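Local coordinates for inactive glucansucrase (Lactobacillus reuteri, PDB 5JBD), which is an inactive glucansucrase of glycoside hydrolase family 70, built on a TIM barrel, with a bound calcium ion, at residues Asp360-Leu365 with Val539-Asp544; Ile569-Asn574 with Lys602-Pro607; Thr33-Ala38 with Arg60-Ser65. All coordinates share one frame; numbering follows the deposited sequence.

Contact 1. Residues Asp360-Leu365 with Val539-Asp544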
ATOM      1  N   ASP A 360       3.960  25.070  14.384  1.00 26.21           N
ATOM      2  CA  ASP A 360       2.915  25.983  13.947  1.00 25.81           C
ATOM      3  C   ASP A 360       2.055  26.371  15.145  1.00 25.54           C
ATOM      4  O   ASP A 360       2.077  25.701  16.181  1.00 27.16           O
ATOM      5  CB  ASP A 360       2.042  25.361  12.866  1.00 24.70           C
ATOM      6  CG  ASP A 360       2.785  25.118  11.539  1.00 25.09           C
ATOM      7  OD1 ASP A 360       3.982  25.449  11.386  1.00 25.32           O
ATOM      8  OD2 ASP A 360       2.119  24.610  10.613  1.00 24.78           O
ATOM      9  N   ASN A 361       1.333  27.483  15.017  1.00 24.39           N
ATOM     10  CA  ASN A 361       0.549  28.003  16.119  1.00 24.16           C
ATOM     11  C   ASN A 361      -0.577  27.053  16.532  1.00 23.58           C
ATOM     12  O   ASN A 361      -1.188  26.390  15.691  1.00 23.16           O
ATOM     13  CB  ASN A 361      -0.040  29.372  15.766  1.00 26.10           C
ATOM     14  CG  ASN A 361      -0.670  30.046  16.962  1.00 26.89           C
ATOM     15  OD1 ASN A 361      -1.893  30.005  17.143  1.00 27.30           O
ATOM     16  ND2 ASN A 361       0.165  30.625  17.818  1.00 27.67           N
ATOM     17  N   ILE A 362      -0.838  27.007  17.837  1.00 23.80           N
ATOM     18  CA  ILE A 362      -1.911  26.199  18.420  1.00 23.70           C
ATOM     19  C   ILE A 362      -3.279  26.394  17.721  1.00 22.56           C
ATOM     20  O   ILE A 362      -4.071  25.450  17.592  1.00 20.67           O
ATOM     21  CB  ILE A 362      -2.019  26.463  19.948  1.00 24.24           C
ATOM     22  CG1 ILE A 362      -2.648  25.274  20.689  1.00 25.30           C
ATOM     23  CG2 ILE A 362      -2.774  27.759  20.242  1.00 25.19           C
ATOM     24  CD1 ILE A 362      -1.755  24.049  20.786  1.00 26.45           C
ATOM     25  N   GLY A 363      -3.547  27.612  17.273  1.00 22.17           N
ATOM     26  CA  GLY A 363      -4.799  27.923  16.577  1.00 21.86           C
ATOM     27  C   GLY A 363      -5.054  27.177  15.271  1.00 21.49           C
ATOM     28  O   GLY A 363      -6.201  27.105  14.813  1.00 20.09           O
ATOM     29  N   ASN A 364      -4.000  26.651  14.652  1.00 21.72           N
ATOM     30  CA  ASN A 364      -4.154  25.810  13.461  1.00 22.70           C
ATOM     31  C   ASN A 364      -5.026  24.569  13.707  1.00 21.72           C
ATOM     32  O   ASN A 364      -5.666  24.098  12.787  1.00 21.63           O
ATOM     33  CB  ASN A 364      -2.799  25.385  12.886  1.00 24.52           C
ATOM     34  CG  ASN A 364      -2.057  26.522  12.203  1.00 27.68           C
ATOM     35  OD1 ASN A 364      -2.347  27.694  12.413  1.00 31.71           O
ATOM     36  ND2 ASN A 364      -1.064  26.168  11.393  1.00 30.17           N
ATOM     37  N   LEU A 365      -5.072  24.059  14.932  1.00 21.06           N
ATOM     38  CA  LEU A 365      -5.978  22.943  15.275  1.00 20.78           C
ATOM     39  C   LEU A 365      -7.470  23.280  15.078  1.00 21.09           C
ATOM     40  O   LEU A 365      -8.299  22.388  14.886  1.00 19.37           O
ATOM     41  CB  LEU A 365      -5.749  22.491  16.720  1.00 20.94           C
ATOM     42  CG  LEU A 365      -4.355  21.937  17.051  1.00 21.33           C
ATOM     43  CD1 LEU A 365      -4.094  21.914  18.542  1.00 21.15           C
ATOM     44  CD2 LEU A 365      -4.178  20.550  16.456  1.00 21.94           C
ATOM     45  N   VAL A 539     -10.913  19.608  26.827  1.00 24.63           N
ATOM     46  CA  VAL A 539      -9.547  19.213  26.525  1.00 24.86           C
ATOM     47  C   VAL A 539      -8.676  20.482  26.413  1.00 25.18           C
ATOM     48  O   VAL A 539      -8.946  21.353  25.589  1.00 24.23           O
ATOM     49  CB  VAL A 539      -9.505  18.419  25.209  1.00 25.53           C
ATOM     50  CG1 VAL A 539      -8.068  18.141  24.771  1.00 25.81           C
ATOM     51  CG2 VAL A 539     -10.284  17.123  25.365  1.00 25.44           C
ATOM     52  N   LEU A 540      -7.643  20.562  27.242  1.00 23.64           N
ATOM     53  CA  LEU A 540      -6.714  21.701  27.275  1.00 24.67           C
ATOM     54  C   LEU A 540      -5.386  21.253  26.704  1.00 24.57           C
ATOM     55  O   LEU A 540      -4.769  20.340  27.243  1.00 26.05           O
ATOM     56  CB  LEU A 540      -6.521  22.207  28.706  1.00 25.65           C
ATOM     57  CG  LEU A 540      -7.490  23.275  29.198  1.00 28.47           C
ATOM     58  CD1 LEU A 540      -8.936  22.871  28.983  1.00 30.62           C
ATOM     59  CD2 LEU A 540      -7.231  23.599  30.664  1.00 29.59           C
ATOM     60  N   VAL A 541      -4.939  21.907  25.634  1.00 23.72           N
ATOM     61  CA  VAL A 541      -3.700  21.565  24.985  1.00 24.07           C
ATOM     62  C   VAL A 541      -2.861  22.804  24.697  1.00 26.05           C
ATOM     63  O   VAL A 541      -3.344  23.744  24.058  1.00 26.04           O
ATOM     64  CB  VAL A 541      -3.978  20.823  23.667  1.00 24.61           C
ATOM     65  CG1 VAL A 541      -2.681  20.573  22.904  1.00 25.29           C
ATOM     66  CG2 VAL A 541      -4.702  19.521  23.959  1.00 23.96           C
ATOM     67  N   GLY A 542      -1.603  22.783  25.163  1.00 26.81           N
ATOM     68  CA  GLY A 542      -0.602  23.823  24.865  1.00 26.78           C
ATOM     69  C   GLY A 542       0.644  23.229  24.239  1.00 27.59           C
ATOM     70  O   GLY A 542       0.965  22.070  24.503  1.00 27.94           O
ATOM     71  N   ASN A 543       1.313  23.990  23.368  1.00 27.08           N
ATOM     72  CA  ASN A 543       2.502  23.495  22.657  1.00 26.60           C
ATOM     73  C   ASN A 543       3.769  24.323  22.939  1.00 26.03           C
ATOM     74  O   ASN A 543       4.722  24.281  22.158  1.00 26.45           O
ATOM     75  CB  ASN A 543       2.237  23.402  21.144  1.00 26.03           C
ATOM     76  CG  ASN A 543       2.177  24.759  20.452  1.00 25.94           C
ATOM     77  OD1 ASN A 543       2.064  25.796  21.094  1.00 25.08           O
ATOM     78  ND2 ASN A 543       2.273  24.744  19.118  1.00 26.51           N
ATOM     79  N   ASP A 544       3.776  25.068  24.039  1.00 27.21           N
ATOM     80  CA  ASP A 544       4.957  25.841  24.471  1.00 28.63           C
ATOM     81  C   ASP A 544       5.409  25.296  25.824  1.00 30.16           C
ATOM     82  O   ASP A 544       4.762  25.515  26.850  1.00 29.29           O
ATOM     83  CB  ASP A 544       4.634  27.345  24.544  1.00 30.46           C
ATOM     84  CG  ASP A 544       5.767  28.181  25.152  1.00 30.81           C
ATOM     85  OD1 ASP A 544       6.914  27.704  25.274  1.00 30.52           O
ATOM     86  OD2 ASP A 544       5.498  29.335  25.509  1.00 30.82           O
TER
HETATM   87  O   HOH W   1       1.328  27.865  19.398  1.00 25.58           O
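I362 packs the tip of its side chain against the end of strand 537-542. CG1 is anti to the backbone N (chi1 -155°), and chi2 of 71° then sets CD1 3.7 Å from V541 O; the same methyl lies 4.2 Å from V541 CG1. CD1 also rests against the N543 amide, 4.0 Å from CG, the two side chains sliding past each other in opposite directions. This is the close, buried part of the contact, and I362 also touches L511 of strand 510-515.

Toward D360, which is partly exposed, the contact becomes polar and looser. N543 ND2 gives D360 O a weak hydrogen bond, 3.1 Å long and strongly bent (123° at the hydrogen); its stronger partner is V352 O, at the end of helix 343-354. The other end of the amide is joined through water 1, which accepts from I362 N and donates to N543 OD1 at 2.8 Å. N361, partly exposed, turns away from the strand, and its OD1 accepts a capping bond from G363 N and a second bond from K505 NZ.

The contact thus joins the N361-N364 turn, which leads into helix 364-367, to the end of strand 537-542. Its chemistry is a small methyl contact between I362 and V541 beside an uncharged amide that works from both ends, its nitrogen on backbone carbonyls and its oxygen on water.

Contact 2. Residues Ile569-Asn574 with Lys602-Pro607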
ATOM      1  N   ILE A 569      -7.173  13.585  33.115  1.00 27.97           N
ATOM      2  CA  ILE A 569      -5.736  13.601  32.838  1.00 27.84           C
ATOM      3  C   ILE A 569      -5.202  14.990  33.167  1.00 27.49           C
ATOM      4  O   ILE A 569      -5.801  15.981  32.773  1.00 26.38           O
ATOM      5  CB  ILE A 569      -5.414  13.307  31.354  1.00 27.34           C
ATOM      6  CG1 ILE A 569      -5.988  11.947  30.927  1.00 28.55           C
ATOM      7  CG2 ILE A 569      -3.901  13.358  31.111  1.00 27.33           C
ATOM      8  CD1 ILE A 569      -5.807  11.632  29.456  1.00 28.53           C
ATOM      9  N   ASP A 570      -4.060  15.044  33.851  1.00 28.28           N
ATOM     10  CA  ASP A 570      -3.341  16.295  34.112  1.00 28.37           C
ATOM     11  C   ASP A 570      -1.847  16.031  33.903  1.00 28.42           C
ATOM     12  O   ASP A 570      -1.403  14.876  33.916  1.00 27.31           O
ATOM     13  CB  ASP A 570      -3.632  16.796  35.536  1.00 29.62           C
ATOM     14  CG  ASP A 570      -3.523  18.333  35.687  1.00 29.46           C
ATOM     15  OD1 ASP A 570      -2.932  19.015  34.821  1.00 28.97           O
ATOM     16  OD2 ASP A 570      -4.016  18.855  36.713  1.00 31.38           O
ATOM     17  N   THR A 571      -1.080  17.098  33.691  1.00 28.30           N
ATOM     18  CA  THR A 571       0.357  16.990  33.420  1.00 28.40           C
ATOM     19  C   THR A 571       1.166  17.184  34.716  1.00 29.35           C
ATOM     20  O   THR A 571       0.826  18.041  35.536  1.00 30.56           O
ATOM     21  CB  THR A 571       0.784  18.004  32.335  1.00 27.75           C
ATOM     22  OG1 THR A 571      -0.033  17.824  31.165  1.00 26.73           O
ATOM     23  CG2 THR A 571       2.224  17.830  31.947  1.00 27.89           C
ATOM     24  N   THR A 572       2.236  16.392  34.866  1.00 29.78           N
ATOM     25  CA  THR A 572       3.209  16.512  35.977  1.00 30.37           C
ATOM     26  C   THR A 572       4.601  16.743  35.400  1.00 31.41           C
ATOM     27  O   THR A 572       4.802  16.629  34.190  1.00 28.87           O
ATOM     28  CB  THR A 572       3.268  15.230  36.840  1.00 30.89           C
ATOM     29  OG1 THR A 572       3.812  14.159  36.058  1.00 31.80           O
ATOM     30  CG2 THR A 572       1.888  14.851  37.362  1.00 30.26           C
ATOM     31  N   GLU A 573       5.582  17.043  36.261  1.00 34.29           N
ATOM     32  CA  GLU A 573       6.955  17.281  35.777  1.00 35.72           C
ATOM     33  C   GLU A 573       7.523  16.084  35.004  1.00 35.50           C
ATOM     34  O   GLU A 573       8.235  16.274  34.013  1.00 36.98           O
ATOM     35  CB  GLU A 573       7.908  17.678  36.929  1.00 38.46           C
ATOM     36  CG  GLU A 573       7.615  19.038  37.578  1.00 41.10           C
ATOM     37  CD  GLU A 573       7.655  20.242  36.634  1.00 42.27           C
ATOM     38  OE1 GLU A 573       8.390  20.227  35.613  1.00 42.95           O
ATOM     39  OE2 GLU A 573       6.949  21.234  36.932  1.00 44.90           O
ATOM     40  N   ASN A 574       7.188  14.869  35.442  1.00 35.43           N
ATOM     41  CA  ASN A 574       7.686  13.629  34.811  1.00 37.25           C
ATOM     42  C   ASN A 574       6.776  13.003  33.747  1.00 34.34           C
ATOM     43  O   ASN A 574       7.276  12.286  32.871  1.00 33.53           O
ATOM     44  CB  ASN A 574       8.010  12.579  35.881  1.00 39.73           C
ATOM     45  CG  ASN A 574       9.166  12.994  36.768  1.00 43.09           C
ATOM     46  OD1 ASN A 574      10.056  13.755  36.359  1.00 41.56           O
ATOM     47  ND2 ASN A 574       9.156  12.500  37.999  1.00 46.46           N
ATOM     48  N   LYS A 602       0.531  25.331  33.182  1.00 30.20           N
ATOM     49  CA  LYS A 602       1.878  25.824  32.860  1.00 30.64           C
ATOM     50  C   LYS A 602       2.546  24.925  31.835  1.00 30.77           C
ATOM     51  O   LYS A 602       2.050  23.832  31.546  1.00 30.24           O
ATOM     52  CB  LYS A 602       2.745  25.890  34.113  1.00 34.49           C
ATOM     53  CG  LYS A 602       3.174  24.533  34.659  1.00 37.11           C
ATOM     54  CD  LYS A 602       3.878  24.667  36.008  1.00 38.96           C
ATOM     55  CE  LYS A 602       5.386  24.743  35.848  1.00 41.80           C
ATOM     56  NZ  LYS A 602       5.987  23.465  35.349  1.00 40.25           N
ATOM     57  N   GLY A 603       3.670  25.375  31.289  1.00 29.40           N
ATOM     58  CA  GLY A 603       4.468  24.568  30.376  1.00 29.44           C
ATOM     59  C   GLY A 603       5.261  23.465  31.084  1.00 31.65           C
ATOM     60  O   GLY A 603       5.824  23.696  32.163  1.00 31.85           O
ATOM     61  N   TYR A 604       5.299  22.280  30.470  1.00 29.90           N
ATOM     62  CA  TYR A 604       6.099  21.149  30.938  1.00 31.27           C
ATOM     63  C   TYR A 604       6.915  20.577  29.797  1.00 31.77           C
ATOM     64  O   TYR A 604       6.608  20.774  28.610  1.00 32.93           O
ATOM     65  CB  TYR A 604       5.207  20.035  31.466  1.00 30.97           C
ATOM     66  CG  TYR A 604       4.461  20.357  32.723  1.00 31.05           C
ATOM     67  CD1 TYR A 604       3.209  20.952  32.678  1.00 30.32           C
ATOM     68  CD2 TYR A 604       4.984  20.030  33.965  1.00 32.77           C
ATOM     69  CE1 TYR A 604       2.497  21.223  33.836  1.00 30.31           C
ATOM     70  CE2 TYR A 604       4.281  20.298  35.137  1.00 32.84           C
ATOM     71  CZ  TYR A 604       3.042  20.897  35.065  1.00 31.07           C
ATOM     72  OH  TYR A 604       2.329  21.174  36.211  1.00 30.30           O
ATOM     73  N   SER A 605       7.945  19.828  30.163  1.00 30.83           N
ATOM     74  CA  SER A 605       8.771  19.135  29.193  1.00 30.58           C
ATOM     75  C   SER A 605       9.104  17.763  29.762  1.00 32.60           C
ATOM     76  O   SER A 605       9.929  17.640  30.674  1.00 33.01           O
ATOM     77  CB  SER A 605      10.039  19.934  28.902  1.00 31.55           C
ATOM     78  OG  SER A 605      10.785  19.322  27.870  1.00 31.42           O
ATOM     79  N   ASN A 606       8.436  16.734  29.235  1.00 31.75           N
ATOM     80  CA  ASN A 606       8.675  15.345  29.639  1.00 31.11           C
ATOM     81  C   ASN A 606       8.349  14.420  28.446  1.00 29.97           C
ATOM     82  O   ASN A 606       7.916  14.920  27.398  1.00 28.83           O
ATOM     83  CB  ASN A 606       7.902  15.048  30.936  1.00 31.14           C
ATOM     84  CG  ASN A 606       6.401  15.055  30.748  1.00 31.20           C
ATOM     85  OD1 ASN A 606       5.870  14.404  29.842  1.00 30.28           O
ATOM     86  ND2 ASN A 606       5.699  15.753  31.635  1.00 30.77           N
ATOM     87  N   PRO A 607       8.552  13.088  28.579  1.00 29.34           N
ATOM     88  CA  PRO A 607       8.336  12.246  27.401  1.00 28.92           C
ATOM     89  C   PRO A 607       6.905  12.257  26.830  1.00 27.92           C
ATOM     90  O   PRO A 607       6.734  11.995  25.635  1.00 26.65           O
ATOM     91  CB  PRO A 607       8.712  10.835  27.905  1.00 30.36           C
ATOM     92  CG  PRO A 607       9.640  11.078  29.052  1.00 31.43           C
ATOM     93  CD  PRO A 607       9.070  12.298  29.714  1.00 31.22           C
TER
HETATM   94  O   HOH W   2      -0.786  20.294  36.025  1.00 23.06           O
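The ring of Y604 lies between an apolar and a charged neighbour. Over one face sits the T571 methyl: CG2 is 3.7 Å from the ring centroid and 29° off the normal, a CH-pi contact, with T572 N over the same face. Above the opposite face, offset toward the rim, is K602 NZ, 3.6 Å from the ring plane. The E573 carboxylate approaches obliquely, its plane turned 46° from the ring and OE2 3.3 Å from Y604 CE2, while T572 O comes within 3.4 Å of CD2.

K602 and E573 meet on the K602 side of the ring. The K602 chain bends at chi3 (-94°), which places CE, and again at chi4, which places NZ; E573 bends at chi2, and the two side chains cross at about a right angle. K602 NZ forms a 2.9 Å salt bridge to E573 OE2, which accepts on its syn lone pair, and NZ also donates to G603 O. Two acceptors hold the ammonium group over the tyrosine.

Further along, N606 lies against the E573 and N574 carbonyls, its CB 3.3 Å from E573 O. N606 ND2 stands 2.8 Å from T572 O; its OD1 accepts from the backbone N of Y608 and V609. P607 CD touches N574 O at 3.6 Å, at the exposed end of the contact.

The interface joins the turn after strand 564-571 to the end of strand 596-605. Strand 564-571 pairs with strands 576-577, 588-590 and 612-618, and T571 OG1 is bonded to L613 O in the last of these; strand 596-605 pairs instead with 550-555.

Contact 3. Residues Thr33-Ala38 with Arg60-Ser65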
ATOM      1  N   THR A  33      30.299 -28.298 -36.485  1.00 46.92           N
ATOM      2  CA  THR A  33      29.788 -27.032 -35.913  1.00 47.08           C
ATOM      3  C   THR A  33      28.338 -26.712 -36.241  1.00 44.83           C
ATOM      4  O   THR A  33      27.704 -25.976 -35.506  1.00 44.82           O
ATOM      5  CB  THR A  33      30.639 -25.831 -36.369  1.00 49.09           C
ATOM      6  OG1 THR A  33      30.792 -25.875 -37.796  1.00 52.58           O
ATOM      7  CG2 THR A  33      32.015 -25.864 -35.706  1.00 49.79           C
ATOM      8  N   TRP A  34      27.807 -27.258 -37.336  1.00 44.33           N
ATOM      9  CA  TRP A  34      26.368 -27.120 -37.648  1.00 43.54           C
ATOM     10  C   TRP A  34      25.439 -27.603 -36.519  1.00 41.52           C
ATOM     11  O   TRP A  34      24.295 -27.161 -36.438  1.00 41.12           O
ATOM     12  CB  TRP A  34      26.005 -27.835 -38.963  1.00 43.81           C
ATOM     13  CG  TRP A  34      26.109 -29.312 -38.904  1.00 43.97           C
ATOM     14  CD1 TRP A  34      27.184 -30.067 -39.257  1.00 44.35           C
ATOM     15  CD2 TRP A  34      25.097 -30.228 -38.462  1.00 43.62           C
ATOM     16  NE1 TRP A  34      26.909 -31.394 -39.060  1.00 44.96           N
ATOM     17  CE2 TRP A  34      25.636 -31.522 -38.571  1.00 43.73           C
ATOM     18  CE3 TRP A  34      23.787 -30.076 -37.977  1.00 42.60           C
ATOM     19  CZ2 TRP A  34      24.917 -32.671 -38.216  1.00 43.61           C
ATOM     20  CZ3 TRP A  34      23.065 -31.230 -37.616  1.00 42.46           C
ATOM     21  CH2 TRP A  34      23.637 -32.505 -37.746  1.00 42.74           C
ATOM     22  N   GLU A  35      25.943 -28.498 -35.669  1.00 40.74           N
ATOM     23  CA  GLU A  35      25.191 -29.017 -34.519  1.00 39.84           C
ATOM     24  C   GLU A  35      24.903 -27.950 -33.442  1.00 38.21           C
ATOM     25  O   GLU A  35      24.089 -28.177 -32.545  1.00 38.34           O
ATOM     26  CB  GLU A  35      25.902 -30.248 -33.917  1.00 39.92           C
ATOM     27  CG  GLU A  35      26.046 -31.408 -34.908  1.00 40.96           C
ATOM     28  CD  GLU A  35      26.664 -32.661 -34.318  1.00 40.96           C
ATOM     29  OE1 GLU A  35      26.162 -33.145 -33.286  1.00 40.28           O
ATOM     30  OE2 GLU A  35      27.629 -33.179 -34.913  1.00 41.57           O
ATOM     31  N   ASN A  36      25.532 -26.778 -33.549  1.00 38.44           N
ATOM     32  CA  ASN A  36      25.103 -25.588 -32.778  1.00 37.16           C
ATOM     33  C   ASN A  36      23.666 -25.141 -33.079  1.00 36.78           C
ATOM     34  O   ASN A  36      23.063 -24.420 -32.288  1.00 35.63           O
ATOM     35  CB  ASN A  36      26.034 -24.408 -33.045  1.00 37.31           C
ATOM     36  CG  ASN A  36      27.466 -24.665 -32.614  1.00 37.77           C
ATOM     37  OD1 ASN A  36      27.779 -25.650 -31.956  1.00 37.34           O
ATOM     38  ND2 ASN A  36      28.349 -23.767 -33.004  1.00 38.27           N
ATOM     39  N   MET A  37      23.120 -25.527 -34.232  1.00 38.13           N
ATOM     40  CA  MET A  37      21.730 -25.194 -34.578  1.00 39.37           C
ATOM     41  C   MET A  37      20.743 -25.728 -33.546  1.00 38.00           C
ATOM     42  O   MET A  37      21.004 -26.756 -32.900  1.00 37.57           O
ATOM     43  CB  MET A  37      21.359 -25.738 -35.975  1.00 42.28           C
ATOM     44  CG  MET A  37      21.127 -27.241 -36.048  1.00 45.28           C
ATOM     45  SD  MET A  37      20.695 -27.818 -37.711  1.00 48.93           S
ATOM     46  CE  MET A  37      18.948 -27.411 -37.726  1.00 50.04           C
ATOM     47  N   ALA A  38      19.607 -25.046 -33.405  1.00 36.26           N
ATOM     48  CA  ALA A  38      18.542 -25.519 -32.526  1.00 36.54           C
ATOM     49  C   ALA A  38      18.148 -26.929 -32.914  1.00 37.20           C
ATOM     50  O   ALA A  38      18.149 -27.270 -34.105  1.00 38.62           O
ATOM     51  CB  ALA A  38      17.325 -24.596 -32.578  1.00 36.12           C
ATOM     52  N   ARG A  60      18.050 -25.882 -26.656  1.00 30.73           N
ATOM     53  CA  ARG A  60      18.670 -27.189 -26.850  1.00 31.61           C
ATOM     54  C   ARG A  60      19.336 -27.208 -28.217  1.00 31.89           C
ATOM     55  O   ARG A  60      18.634 -27.263 -29.232  1.00 32.23           O
ATOM     56  CB  ARG A  60      17.617 -28.294 -26.766  1.00 32.04           C
ATOM     57  CG  ARG A  60      18.185 -29.700 -26.940  1.00 32.96           C
ATOM     58  CD  ARG A  60      17.088 -30.741 -27.027  1.00 33.68           C
ATOM     59  NE  ARG A  60      17.605 -32.040 -27.459  1.00 34.69           N
ATOM     60  CZ  ARG A  60      16.848 -33.115 -27.676  1.00 36.18           C
ATOM     61  NH1 ARG A  60      15.518 -33.064 -27.516  1.00 36.04           N
ATOM     62  NH2 ARG A  60      17.422 -34.251 -28.072  1.00 37.33           N
ATOM     63  N   PRO A  61      20.685 -27.152 -28.264  1.00 32.41           N
ATOM     64  CA  PRO A  61      21.339 -27.337 -29.572  1.00 33.28           C
ATOM     65  C   PRO A  61      21.229 -28.783 -30.011  1.00 33.85           C
ATOM     66  O   PRO A  61      20.924 -29.652 -29.184  1.00 32.97           O
ATOM     67  CB  PRO A  61      22.806 -26.984 -29.296  1.00 33.72           C
ATOM     68  CG  PRO A  61      22.996 -27.290 -27.845  1.00 33.31           C
ATOM     69  CD  PRO A  61      21.677 -26.985 -27.182  1.00 32.22           C
ATOM     70  N   TYR A  62      21.462 -29.043 -31.296  1.00 35.29           N
ATOM     71  CA  TYR A  62      21.447 -30.424 -31.799  1.00 36.23           C
ATOM     72  C   TYR A  62      22.554 -31.248 -31.131  1.00 36.50           C
ATOM     73  O   TYR A  62      22.317 -32.370 -30.691  1.00 37.19           O
ATOM     74  CB  TYR A  62      21.554 -30.447 -33.329  1.00 38.11           C
ATOM     75  CG  TYR A  62      21.488 -31.844 -33.936  1.00 40.15           C
ATOM     76  CD1 TYR A  62      22.642 -32.596 -34.093  1.00 41.25           C
ATOM     77  CD2 TYR A  62      20.273 -32.408 -34.353  1.00 40.96           C
ATOM     78  CE1 TYR A  62      22.611 -33.866 -34.648  1.00 42.74           C
ATOM     79  CE2 TYR A  62      20.232 -33.687 -34.914  1.00 42.67           C
ATOM     80  CZ  TYR A  62      21.406 -34.410 -35.056  1.00 43.35           C
ATOM     81  OH  TYR A  62      21.425 -35.680 -35.603  1.00 45.86           O
ATOM     82  N   GLY A  63      23.758 -30.690 -31.053  1.00 36.62           N
ATOM     83  CA  GLY A  63      24.876 -31.356 -30.383  1.00 37.24           C
ATOM     84  C   GLY A  63      25.865 -30.381 -29.773  1.00 37.48           C
ATOM     85  O   GLY A  63      25.736 -29.173 -29.964  1.00 37.96           O
ATOM     86  N   THR A  64      26.843 -30.927 -29.046  1.00 37.91           N
ATOM     87  CA  THR A  64      27.901 -30.162 -28.389  1.00 38.19           C
ATOM     88  C   THR A  64      29.242 -30.899 -28.447  1.00 38.98           C
ATOM     89  O   THR A  64      29.302 -32.104 -28.723  1.00 39.66           O
ATOM     90  CB  THR A  64      27.575 -29.890 -26.898  1.00 37.51           C
ATOM     91  OG1 THR A  64      27.596 -31.121 -26.166  1.00 37.91           O
ATOM     92  CG2 THR A  64      26.244 -29.242 -26.738  1.00 37.22           C
ATOM     93  N   SER A  65      30.321 -30.164 -28.195  1.00 39.74           N
ATOM     94  CA  SER A  65      31.670 -30.726 -28.256  1.00 41.98           C
ATOM     95  C   SER A  65      32.601 -30.075 -27.248  1.00 41.89           C
ATOM     96  O   SER A  65      32.520 -28.877 -27.003  1.00 40.49           O
ATOM     97  CB  SER A  65      32.262 -30.544 -29.661  1.00 42.80           C
ATOM     98  OG  SER A  65      33.579 -31.065 -29.747  1.00 44.14           O
TER
HETATM   99  O   HOH W   3      26.682 -26.556 -29.694  1.00 29.06           O
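A single beta bridge between A38 and P61 joins the chain just after the 3-10 segment 33-36 to the residues that lead into strand 63-64, which forms a small antiparallel sheet with strand 72-73. Two backbone hydrogen bonds accompany it. G63 N donates to E35 O over 2.9 Å in an almost straight bond (170° at the hydrogen), and Y62 N donates to M37 O over 2.8 Å, arriving nearly along the C=O axis. M37 O also receives a CA-H...O contact from P61 CA at 3.4 Å.

Beside these bonds W34, E35 and Y62 meet. Y62 CG is anti to its backbone N, and W34 CH2 lies over the face of the tyrosine ring, 3.5 Å from CE1. The two ring planes are inclined at 39°, an oblique pair. E35 lays CG over the centre of the W34 ring and brings OE1 to the edge of Y62, in the ring plane and 3.7 Å from CD1, its carboxylate plane 78° from that ring; E35 OE2 accepts from G32 N. W34 is held in turn by NE1, which donates to G30 O.

On the side of N36, water 3 donates to N36 OD1 (2.7 Å) and to G63 O (2.8 Å), bridging the segments where they do not bond directly. N36 ND2 donates to Q134 of helix 126-147, and A38 bonds through its backbone to I881, near the end of the modelled chain. The meeting of N-terminal and C-terminal segments here is consistent with the family 70 architecture, in which several domains are built from both N-terminal and C-terminal parts of the chain.

In the fold
Contacts 1 and 2 are neighbours, their centres about 15 Å apart and their nearest atoms about 4 Å apart, without touching. Both reach the same curled antiparallel sheet, contact 1 through strand 537-542 and contact 2 through strand 564-571; strand 612-618 pairs with each. Contact 3 lies on the opposite side of the chain's centre, its centre about 79 Å from that of contact 1 and about 81 Å from that of contact 2. None of the three supplies a ligand of the calcium ion, which is bound by E237, D243, N287 and N751. The side chain of P607 in contact 2 is about 5 Å from a glycerol, probably carried over from crystallisation.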